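Local coordinates for 4-hydroxythreonine-4-phosphate dehydrogenase (Legionella pneumophila subsp. pneumophila, PDB 6XMY), which probably catalyses the NAD-dependent oxidation of 4-phosphooxy-L-threonine, a step in the biosynthesis of pyridoxine 5'-phosphate, with help from a divalent metal, at residues T150-L155 / I187-H192. Numbering follows the deposited sequence.
Sequences TVVMML and IQQLHH. With SO4 (sulfate ion), chain J.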
loop_
_atom_site.group_PDB
_atom_site.type_symbol
_atom_site.label_atom_id
_atom_site.label_comp_id
_atom_site.label_asym_id
_atom_site.label_seq_id
_atom_site.Cartn_x
_atom_site.Cartn_y
_atom_site.Cartn_z
ATOM N N THR A 150 -7.850 -5.860 -12.633
ATOM C CA THR A 150 -6.409 -5.874 -12.393
ATOM C C THR A 150 -6.006 -4.622 -11.631
ATOM O O THR A 150 -6.108 -3.507 -12.154
ATOM C CB THR A 150 -5.624 -5.967 -13.700
ATOM O OG1 THR A 150 -6.091 -7.086 -14.463
ATOM C CG2 THR A 150 -4.129 -6.140 -13.403
ATOM N N VAL A 151 -5.549 -4.809 -10.397
ATOM C CA VAL A 151 -4.834 -3.778 -9.669
ATOM C C VAL A 151 -3.422 -4.294 -9.437
ATOM O O VAL A 151 -3.139 -5.488 -9.568
ATOM C CB VAL A 151 -5.511 -3.424 -8.336
ATOM C CG1 VAL A 151 -6.938 -2.952 -8.571
ATOM C CG2 VAL A 151 -5.471 -4.620 -7.413
ATOM N N VAL A 152 -2.522 -3.378 -9.108
ATOM C CA VAL A 152 -1.117 -3.723 -8.946
ATOM C C VAL A 152 -0.624 -3.138 -7.633
ATOM O O VAL A 152 -0.802 -1.942 -7.369
ATOM C CB VAL A 152 -0.251 -3.208 -10.110
ATOM C CG1 VAL A 152 1.220 -3.565 -9.856
ATOM C CG2 VAL A 152 -0.733 -3.768 -11.439
ATOM N N MET A 153 -0.008 -3.979 -6.816
ATOM C CA MET A 153 0.690 -3.527 -5.621
ATOM C C MET A 153 2.108 -3.137 -6.011
ATOM O O MET A 153 2.859 -3.952 -6.566
ATOM C CB MET A 153 0.742 -4.629 -4.566
ATOM C CG MET A 153 1.678 -4.302 -3.404
ATOM S SD MET A 153 1.891 -5.642 -2.213
ATOM C CE MET A 153 0.187 -5.934 -1.738
ATOM N N MET A 154 2.476 -1.896 -5.727
ATOM C CA MET A 154 3.817 -1.412 -6.021
ATOM C C MET A 154 4.370 -0.758 -4.770
ATOM O O MET A 154 3.747 0.148 -4.216
ATOM C CB MET A 154 3.832 -0.426 -7.194
ATOM C CG MET A 154 5.234 0.031 -7.559
ATOM S SD MET A 154 5.272 1.196 -8.927
ATOM C CE MET A 154 4.728 2.698 -8.127
ATOM N N LEU A 155 5.511 -1.228 -4.304
ATOM C CA LEU A 155 6.232 -0.526 -3.252
ATOM C C LEU A 155 7.246 0.420 -3.883
ATOM O O LEU A 155 7.875 0.097 -4.901
ATOM C CB LEU A 155 6.894 -1.502 -2.271
ATOM C CG LEU A 155 5.980 -1.927 -1.102
ATOM C CD1 LEU A 155 4.812 -2.796 -1.574
ATOM C CD2 LEU A 155 6.763 -2.631 0.001
ATOM N N ILE A 187 1.632 -5.429 -16.094
ATOM C CA ILE A 187 2.633 -4.510 -16.620
ATOM C C ILE A 187 1.994 -3.374 -17.429
ATOM O O ILE A 187 2.493 -2.241 -17.407
ATOM C CB ILE A 187 3.763 -5.267 -17.349
ATOM C CG1 ILE A 187 4.477 -6.177 -16.339
ATOM C CG2 ILE A 187 4.755 -4.286 -17.971
ATOM C CD1 ILE A 187 5.631 -6.991 -16.920
ATOM N N GLN A 188 0.865 -3.628 -18.103
ATOM C CA GLN A 188 0.136 -2.525 -18.735
ATOM C C GLN A 188 -0.276 -1.487 -17.694
ATOM O O GLN A 188 -0.093 -0.281 -17.896
ATOM C CB GLN A 188 -1.106 -3.051 -19.460
ATOM C CG GLN A 188 -0.850 -3.691 -20.820
ATOM C CD GLN A 188 -2.085 -4.383 -21.377
ATOM O OE1 GLN A 188 -3.061 -4.623 -20.660
ATOM N NE2 GLN A 188 -2.048 -4.710 -22.659
ATOM N N GLN A 189 -0.801 -1.943 -16.556
ATOM C CA GLN A 189 -1.197 -1.006 -15.513
ATOM C C GLN A 189 0.012 -0.278 -14.941
ATOM O O GLN A 189 -0.029 0.942 -14.739
ATOM C CB GLN A 189 -1.961 -1.731 -14.408
ATOM C CG GLN A 189 -2.400 -0.802 -13.290
ATOM C CD GLN A 189 -3.341 0.283 -13.769
ATOM O OE1 GLN A 189 -4.421 -0.009 -14.275
ATOM N NE2 GLN A 189 -2.927 1.538 -13.625
ATOM N N LEU A 190 1.094 -1.013 -14.668
ATOM C CA LEU A 190 2.313 -0.391 -14.162
ATOM C C LEU A 190 2.819 0.680 -15.124
ATOM O O LEU A 190 3.140 1.801 -14.714
ATOM C CB LEU A 190 3.385 -1.465 -13.948
ATOM C CG LEU A 190 4.759 -0.930 -13.547
ATOM C CD1 LEU A 190 4.691 -0.161 -12.239
ATOM C CD2 LEU A 190 5.778 -2.070 -13.457
ATOM N N HIS A 191 2.899 0.345 -16.414
ATOM C CA HIS A 191 3.378 1.301 -17.406
ATOM C C HIS A 191 2.495 2.543 -17.432
ATOM O O HIS A 191 2.991 3.678 -17.429
ATOM C CB HIS A 191 3.411 0.617 -18.776
ATOM C CG HIS A 191 3.709 1.538 -19.915
ATOM N ND1 HIS A 191 2.728 2.256 -20.559
ATOM C CD2 HIS A 191 4.871 1.838 -20.545
ATOM C CE1 HIS A 191 3.271 2.973 -21.527
ATOM N NE2 HIS A 191 4.571 2.742 -21.536
ATOM N N HIS A 192 1.178 2.339 -17.433
ATOM C CA HIS A 192 0.251 3.466 -17.481
ATOM C C HIS A 192 0.428 4.375 -16.276
ATOM O O HIS A 192 0.449 5.605 -16.412
ATOM C CB HIS A 192 -1.184 2.954 -17.544
ATOM C CG HIS A 192 -2.206 4.048 -17.558
ATOM N ND1 HIS A 192 -2.543 4.735 -18.703
ATOM C CD2 HIS A 192 -2.948 4.586 -16.562
ATOM C CE1 HIS A 192 -3.463 5.640 -18.414
ATOM N NE2 HIS A 192 -3.723 5.572 -17.121
HETATM S S SO4 J . -0.511 4.725 -21.822
HETATM O O1 SO4 J . -1.723 4.200 -21.201
HETATM O O2 SO4 J . 0.541 4.832 -20.816
HETATM O O3 SO4 J . -0.778 6.044 -22.387
HETATM O O4 SO4 J . -0.081 3.819 -22.884
HETATM O O HOH W 1 -5.556 -2.345 -14.623
#
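Met154 lies nearly perpendicular to Leu190 where helix 180-197 packs on strand 152-156, and the sulfur SD of Met154 sits 3.6 Å from the methyl CD1 of Leu190. The methionine is extended as far as SD, which carries the sulfur straight out from the strand, and only the terminal methyl CE bends aside. Leu190 does not aim its CB at the strand; its CD1 branch makes the approach, and the same side chain also rests on Ala163. Two residues back along the strand, the side chains of Val152 and Gln189 run alongside one another in opposite senses. Here CG2 of Val152 lies 3.8 Å from CB of Gln189 and almost as near its CG, so the valine meets the aliphatic base of the glutamine rather than its amide. A bend at chi2 (61°) turns that amide away from the valine, with OE1 facing the backbone of Thr150. NE2 is hydrogen-bonded to OG of Ser193 one turn further along the helix, while a water donates to OE1 of Gln189 at 2.6 Å and to the carbonyl O of Thr150 at 2.8 Å. Away from the strand, ND1 of His192 donates a nearly straight bond, in the ring plane, to O1 of a sulfate ion (2.7 Å, 171°), probably from the crystallisation liquor; NE2 of His196 is hydrogen-bonded to the same ion. This is plain core packing of a helix on a sheet face, strand 152-156 lying between strands 284-288 and 161-164; the side chain of Met154 is about 6 Å from that of Asn285, a predicted substrate-binding residue. No direct hydrogen bond joins the two segments: apolar packing joins helix and strand at Val152 and Met154, and a water bridges the contact at Thr150, near the start of the strand, joining two acceptors.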